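Local coordinates for protein intracellular exo-alpha-(1->5)-L-arabinofuranosidase (Bifidobacterium longum, PDB 2Y2W) that hydrolyses terminal alpha-(1->5)-linked L-arabinofuranosyl residues in arabinans and is also active on wheat arabinoxylan, at residues H374-E388 with R407-E421. Sequence-based numbering, arbitrary orientation.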
loop_
_atom_site.group_PDB
_atom_site.type_symbol
_atom_site.label_atom_id
_atom_site.label_comp_id
_atom_site.label_asym_id
_atom_site.label_seq_id
_atom_site.Cartn_x
_atom_site.Cartn_y
_atom_site.Cartn_z
ATOM N N HIS D 374 -12.116 19.146 -26.511
ATOM C CA HIS D 374 -12.055 18.284 -27.687
ATOM C C HIS D 374 -10.729 17.524 -27.713
ATOM O O HIS D 374 -9.703 18.054 -28.150
ATOM C CB HIS D 374 -12.253 19.102 -28.966
ATOM C CG HIS D 374 -13.624 19.687 -29.100
ATOM N ND1 HIS D 374 -14.581 19.157 -29.939
ATOM C CD2 HIS D 374 -14.203 20.750 -28.493
ATOM C CE1 HIS D 374 -15.688 19.872 -29.847
ATOM N NE2 HIS D 374 -15.486 20.844 -28.975
ATOM N N LEU D 375 -10.765 16.286 -27.225
ATOM C CA LEU D 375 -9.581 15.431 -27.156
ATOM C C LEU D 375 -9.811 14.122 -27.895
ATOM O O LEU D 375 -10.876 13.514 -27.769
ATOM C CB LEU D 375 -9.214 15.127 -25.700
ATOM C CG LEU D 375 -8.712 16.249 -24.782
ATOM C CD1 LEU D 375 -8.730 15.784 -23.333
ATOM C CD2 LEU D 375 -7.315 16.723 -25.178
ATOM N N LEU D 376 -8.805 13.701 -28.661
ATOM C CA LEU D 376 -8.818 12.420 -29.374
ATOM C C LEU D 376 -10.010 12.266 -30.322
ATOM O O LEU D 376 -10.554 11.166 -30.474
ATOM C CB LEU D 376 -8.771 11.246 -28.382
ATOM C CG LEU D 376 -7.431 10.734 -27.845
ATOM C CD1 LEU D 376 -6.706 11.764 -26.979
ATOM C CD2 LEU D 376 -7.663 9.450 -27.065
ATOM N N GLU D 377 -10.409 13.362 -30.962
ATOM C CA GLU D 377 -11.563 13.342 -31.862
ATOM C C GLU D 377 -11.155 13.050 -33.305
ATOM O O GLU D 377 -11.312 13.889 -34.193
ATOM C CB GLU D 377 -12.363 14.646 -31.755
ATOM C CG GLU D 377 -13.122 14.799 -30.440
ATOM C CD GLU D 377 -14.131 15.937 -30.457
ATOM O OE1 GLU D 377 -14.267 16.620 -31.498
ATOM O OE2 GLU D 377 -14.792 16.147 -29.417
ATOM N N ASP D 378 -10.631 11.846 -33.522
ATOM C CA ASP D 378 -10.152 11.429 -34.834
ATOM C C ASP D 378 -11.289 11.337 -35.843
ATOM O O ASP D 378 -12.356 10.796 -35.544
ATOM C CB ASP D 378 -9.418 10.087 -34.740
ATOM C CG ASP D 378 -8.047 10.209 -34.089
ATOM O OD1 ASP D 378 -7.517 11.339 -33.982
ATOM O OD2 ASP D 378 -7.492 9.163 -33.687
ATOM N N ILE D 379 -11.047 11.884 -37.032
ATOM C CA ILE D 379 -12.025 11.872 -38.115
ATOM C C ILE D 379 -11.636 10.749 -39.074
ATOM O O ILE D 379 -10.608 10.822 -39.749
ATOM C CB ILE D 379 -12.096 13.245 -38.847
ATOM C CG1 ILE D 379 -11.940 14.416 -37.863
ATOM C CG2 ILE D 379 -13.398 13.380 -39.617
ATOM C CD1 ILE D 379 -13.146 14.669 -36.950
ATOM N N TYR D 380 -12.462 9.705 -39.114
ATOM C CA TYR D 380 -12.082 8.437 -39.734
ATOM C C TYR D 380 -12.203 8.400 -41.251
ATOM O O TYR D 380 -13.215 8.809 -41.821
ATOM C CB TYR D 380 -12.866 7.276 -39.120
ATOM C CG TYR D 380 -12.440 6.913 -37.714
ATOM C CD1 TYR D 380 -11.152 6.444 -37.454
ATOM C CD2 TYR D 380 -13.329 7.021 -36.649
ATOM C CE1 TYR D 380 -10.757 6.105 -36.168
ATOM C CE2 TYR D 380 -12.943 6.681 -35.357
ATOM C CZ TYR D 380 -11.657 6.226 -35.126
ATOM O OH TYR D 380 -11.272 5.886 -33.854
ATOM N N THR D 381 -11.158 7.882 -41.886
ATOM C CA THR D 381 -11.095 7.740 -43.335
ATOM C C THR D 381 -11.682 6.400 -43.764
ATOM O O THR D 381 -11.863 5.501 -42.938
ATOM C CB THR D 381 -9.641 7.822 -43.840
ATOM O OG1 THR D 381 -8.864 6.778 -43.236
ATOM C CG2 THR D 381 -9.023 9.173 -43.502
ATOM N N ALA D 382 -11.966 6.273 -45.060
ATOM C CA ALA D 382 -12.475 5.028 -45.634
ATOM C C ALA D 382 -11.566 3.845 -45.314
ATOM O O ALA D 382 -12.042 2.727 -45.125
ATOM C CB ALA D 382 -12.649 5.173 -47.138
ATOM N N ALA D 383 -10.261 4.104 -45.249
ATOM C CA ALA D 383 -9.271 3.077 -44.931
ATOM C C ALA D 383 -9.344 2.639 -43.469
ATOM O O ALA D 383 -9.228 1.449 -43.172
ATOM C CB ALA D 383 -7.871 3.562 -45.276
ATOM N N ASP D 384 -9.542 3.602 -42.568
ATOM C CA ASP D 384 -9.662 3.327 -41.132
ATOM C C ASP D 384 -10.804 2.353 -40.839
ATOM O O ASP D 384 -10.680 1.476 -39.982
ATOM C CB ASP D 384 -9.864 4.625 -40.343
ATOM C CG ASP D 384 -8.646 5.539 -40.382
ATOM O OD1 ASP D 384 -7.509 5.035 -40.502
ATOM O OD2 ASP D 384 -8.827 6.773 -40.287
ATOM N N ALA D 385 -11.907 2.516 -41.568
ATOM C CA ALA D 385 -13.074 1.650 -41.436
ATOM C C ALA D 385 -12.796 0.227 -41.913
ATOM O O ALA D 385 -13.235 -0.736 -41.281
ATOM C CB ALA D 385 -14.250 2.238 -42.186
ATOM N N VAL D 386 -12.064 0.099 -43.021
ATOM C CA VAL D 386 -11.739 -1.212 -43.594
ATOM C C VAL D 386 -10.827 -2.013 -42.658
ATOM O O VAL D 386 -10.950 -3.237 -42.554
ATOM C CB VAL D 386 -11.121 -1.090 -45.024
ATOM C CG1 VAL D 386 -10.729 -2.457 -45.585
ATOM C CG2 VAL D 386 -12.095 -0.403 -45.974
ATOM N N VAL D 387 -9.927 -1.313 -41.970
ATOM C CA VAL D 387 -9.042 -1.938 -40.985
ATOM C C VAL D 387 -9.840 -2.481 -39.794
ATOM O O VAL D 387 -9.592 -3.599 -39.340
ATOM C CB VAL D 387 -7.916 -0.969 -40.517
ATOM C CG1 VAL D 387 -7.064 -1.596 -39.413
ATOM C CG2 VAL D 387 -7.035 -0.583 -41.691
ATOM N N GLU D 388 -10.802 -1.696 -39.309
ATOM C CA GLU D 388 -11.668 -2.128 -38.206
ATOM C C GLU D 388 -12.561 -3.304 -38.597
ATOM O O GLU D 388 -12.817 -4.191 -37.779
ATOM C CB GLU D 388 -12.502 -0.966 -37.662
ATOM C CG GLU D 388 -11.714 -0.025 -36.761
ATOM C CD GLU D 388 -12.589 0.928 -35.960
ATOM O OE1 GLU D 388 -13.787 0.629 -35.742
ATOM O OE2 GLU D 388 -12.070 1.985 -35.541
ATOM N N ARG D 407 -14.815 -1.912 -28.112
ATOM C CA ARG D 407 -14.256 -0.925 -29.026
ATOM C C ARG D 407 -14.170 0.434 -28.337
ATOM O O ARG D 407 -15.135 0.894 -27.724
ATOM C CB ARG D 407 -15.084 -0.822 -30.307
ATOM C CG ARG D 407 -14.320 -0.179 -31.457
ATOM C CD ARG D 407 -15.234 0.604 -32.379
ATOM N NE ARG D 407 -14.477 1.533 -33.217
ATOM C CZ ARG D 407 -14.121 2.764 -32.852
ATOM N NH1 ARG D 407 -14.446 3.237 -31.654
ATOM N NH2 ARG D 407 -13.431 3.527 -33.687
ATOM N N ALA D 408 -13.003 1.062 -28.440
ATOM C CA ALA D 408 -12.754 2.354 -27.812
ATOM C C ALA D 408 -12.729 3.475 -28.851
ATOM O O ALA D 408 -11.958 3.405 -29.807
ATOM C CB ALA D 408 -11.442 2.315 -27.037
ATOM N N GLN D 409 -13.574 4.497 -28.695
ATOM C CA GLN D 409 -14.598 4.574 -27.652
ATOM C C GLN D 409 -15.976 4.821 -28.279
ATOM O O GLN D 409 -16.106 4.826 -29.504
ATOM C CB GLN D 409 -14.244 5.651 -26.616
ATOM C CG GLN D 409 -13.197 5.198 -25.596
ATOM C CD GLN D 409 -12.811 6.272 -24.599
ATOM O OE1 GLN D 409 -13.610 7.142 -24.257
ATOM N NE2 GLN D 409 -11.576 6.205 -24.115
ATOM N N LEU D 410 -16.999 5.023 -27.451
ATOM C CA LEU D 410 -18.380 5.060 -27.947
ATOM C C LEU D 410 -18.785 6.358 -28.657
ATOM O O LEU D 410 -19.372 6.313 -29.740
ATOM C CB LEU D 410 -19.373 4.723 -26.827
ATOM C CG LEU D 410 -20.826 4.460 -27.242
ATOM C CD1 LEU D 410 -20.942 3.272 -28.202
ATOM C CD2 LEU D 410 -21.706 4.252 -26.021
ATOM N N VAL D 411 -18.490 7.503 -28.044
ATOM C CA VAL D 411 -18.922 8.796 -28.584
ATOM C C VAL D 411 -17.800 9.841 -28.560
ATOM O O VAL D 411 -17.110 9.996 -27.554
ATOM C CB VAL D 411 -20.174 9.344 -27.840
ATOM C CG1 VAL D 411 -20.748 10.561 -28.558
ATOM C CG2 VAL D 411 -21.239 8.272 -27.711
ATOM N N ASN D 412 -17.637 10.541 -29.685
ATOM C CA ASN D 412 -16.687 11.660 -29.850
ATOM C C ASN D 412 -15.202 11.295 -29.803
ATOM O O ASN D 412 -14.433 11.690 -30.682
ATOM C CB ASN D 412 -16.991 12.811 -28.879
ATOM C CG ASN D 412 -18.221 13.609 -29.277
ATOM O OD1 ASN D 412 -18.628 13.615 -30.440
ATOM N ND2 ASN D 412 -18.812 14.297 -28.309
ATOM N N VAL D 413 -14.817 10.551 -28.771
ATOM C CA VAL D 413 -13.443 10.121 -28.567
ATOM C C VAL D 413 -13.210 8.842 -29.358
ATOM O O VAL D 413 -13.838 7.818 -29.079
ATOM C CB VAL D 413 -13.158 9.882 -27.062
ATOM C CG1 VAL D 413 -11.737 9.378 -26.847
ATOM C CG2 VAL D 413 -13.403 11.154 -26.261
ATOM N N ILE D 414 -12.305 8.906 -30.338
ATOM C CA ILE D 414 -12.038 7.787 -31.263
ATOM C C ILE D 414 -13.276 6.905 -31.494
ATOM O O ILE D 414 -13.278 5.710 -31.190
ATOM C CB ILE D 414 -10.791 6.942 -30.847
ATOM C CG1 ILE D 414 -10.756 6.682 -29.330
ATOM C CG2 ILE D 414 -9.516 7.621 -31.334
ATOM C CD1 ILE D 414 -9.719 5.664 -28.885
ATOM N N ALA D 415 -14.323 7.512 -32.047
ATOM C CA ALA D 415 -15.665 6.938 -31.980
ATOM C C ALA D 415 -16.381 6.794 -33.322
ATOM O O ALA D 415 -16.163 7.594 -34.229
ATOM C CB ALA D 415 -16.511 7.759 -31.037
ATOM N N PRO D 416 -17.249 5.767 -33.445
ATOM C CA PRO D 416 -18.122 5.627 -34.610
ATOM C C PRO D 416 -19.249 6.660 -34.590
ATOM O O PRO D 416 -19.779 7.024 -35.637
ATOM C CB PRO D 416 -18.689 4.214 -34.453
ATOM C CG PRO D 416 -18.600 3.923 -33.003
ATOM C CD PRO D 416 -17.394 4.636 -32.507
ATOM N N ILE D 417 -19.596 7.124 -33.393
ATOM C CA ILE D 417 -20.616 8.139 -33.217
ATOM C C ILE D 417 -19.954 9.446 -32.804
ATOM O O ILE D 417 -19.267 9.511 -31.781
ATOM C CB ILE D 417 -21.649 7.728 -32.141
ATOM C CG1 ILE D 417 -22.222 6.336 -32.438
ATOM C CG2 ILE D 417 -22.759 8.775 -32.042
ATOM C CD1 ILE D 417 -22.954 5.701 -31.262
ATOM N N MET D 418 -20.152 10.479 -33.617
ATOM C CA MET D 418 -19.721 11.827 -33.278
ATOM C C MET D 418 -20.941 12.662 -32.928
ATOM O O MET D 418 -21.961 12.582 -33.609
ATOM C CB MET D 418 -18.968 12.464 -34.444
ATOM C CG MET D 418 -17.513 12.023 -34.591
ATOM S SD MET D 418 -16.433 12.618 -33.270
ATOM C CE MET D 418 -16.448 14.393 -33.532
ATOM N N ALA D 419 -20.830 13.457 -31.869
ATOM C CA ALA D 419 -21.934 14.299 -31.412
ATOM C C ALA D 419 -21.489 15.748 -31.224
ATOM O O ALA D 419 -20.597 16.033 -30.421
ATOM C CB ALA D 419 -22.525 13.740 -30.128
ATOM N N GLU D 420 -22.111 16.656 -31.975
ATOM C CA GLU D 420 -21.763 18.079 -31.933
ATOM C C GLU D 420 -22.550 18.863 -30.886
ATOM O O GLU D 420 -23.682 18.509 -30.552
ATOM C CB GLU D 420 -21.934 18.721 -33.313
ATOM C CG GLU D 420 -20.669 18.716 -34.176
ATOM C CD GLU D 420 -20.357 17.355 -34.776
ATOM O OE1 GLU D 420 -21.274 16.512 -34.855
ATOM O OE2 GLU D 420 -19.192 17.129 -35.173
ATOM N N GLU D 421 -21.934 19.932 -30.385
ATOM C CA GLU D 421 -22.529 20.792 -29.363
ATOM C C GLU D 421 -23.875 21.351 -29.820
ATOM O O GLU D 421 -23.965 21.996 -30.869
ATOM C CB GLU D 421 -21.591 21.956 -29.017
ATOM C CG GLU D 421 -20.209 21.556 -28.506
ATOM C CD GLU D 421 -19.218 22.719 -28.496
ATOM O OE1 GLU D 421 -19.652 23.891 -28.574
ATOM O OE2 GLU D 421 -17.998 22.457 -28.412
HETATM O O HOH W 1 -13.403 10.242 -32.969
#
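Glu388 and Arg407 form a salt bridge at the buried end of this contact, in the (beta/alpha)8 barrel of a family 51 glycoside hydrolase. Arg407 lies on strand 402-408, the eighth of the barrel; Glu388 lies on helix 382-397, which leads into that strand. The grip is side-on. Arg407 NE donates to Glu388 OE1 at 2.8 Å. The bond is almost straight (178°). NH2 meets the syn lone pair of OE2, which is tilted from the guanidinium plane. On another edge of the guanidinium, NH1 donates to Ile414 O at 2.8 Å, so strand and following loop are tied together. Arg407 CG is anti to the backbone N (chi1 -161°) and the chain bends at chi2, which brings the guanidinium between Glu388 and Ile414 O. Tyr380 stands nearly perpendicular to it (89°), and its OH takes a weak bond from NH2; the hydroxyl is also hydrogen-bonded with Val343 O. An alanine in place of Arg407 would probably leave the Glu388 carboxylate buried without its counter-charge and let the loop around Ile414 shift. That loop follows Gln409, which by similarity binds arabinofuranose.

In the middle, Ile414 N donates to Leu376 O at 2.9 Å. A water donates to Asp378 O and Asn412 O and accepts from Ala415 N. Leu376 CB rests on Val413 CG1 at 3.8 Å.

The other end is looser, and at its margin His374 and Glu421 are exposed. Met418 CE touches Glu377 OE1 at 3.7 Å, and OE2 forms a salt bridge with Arg73. His374 bridges two carboxylate oxygens in its ring plane: ND1 donates to Glu377 OE1, and NE2 to Glu421 OE2 at 3.0 Å, nearly along the C-O axis.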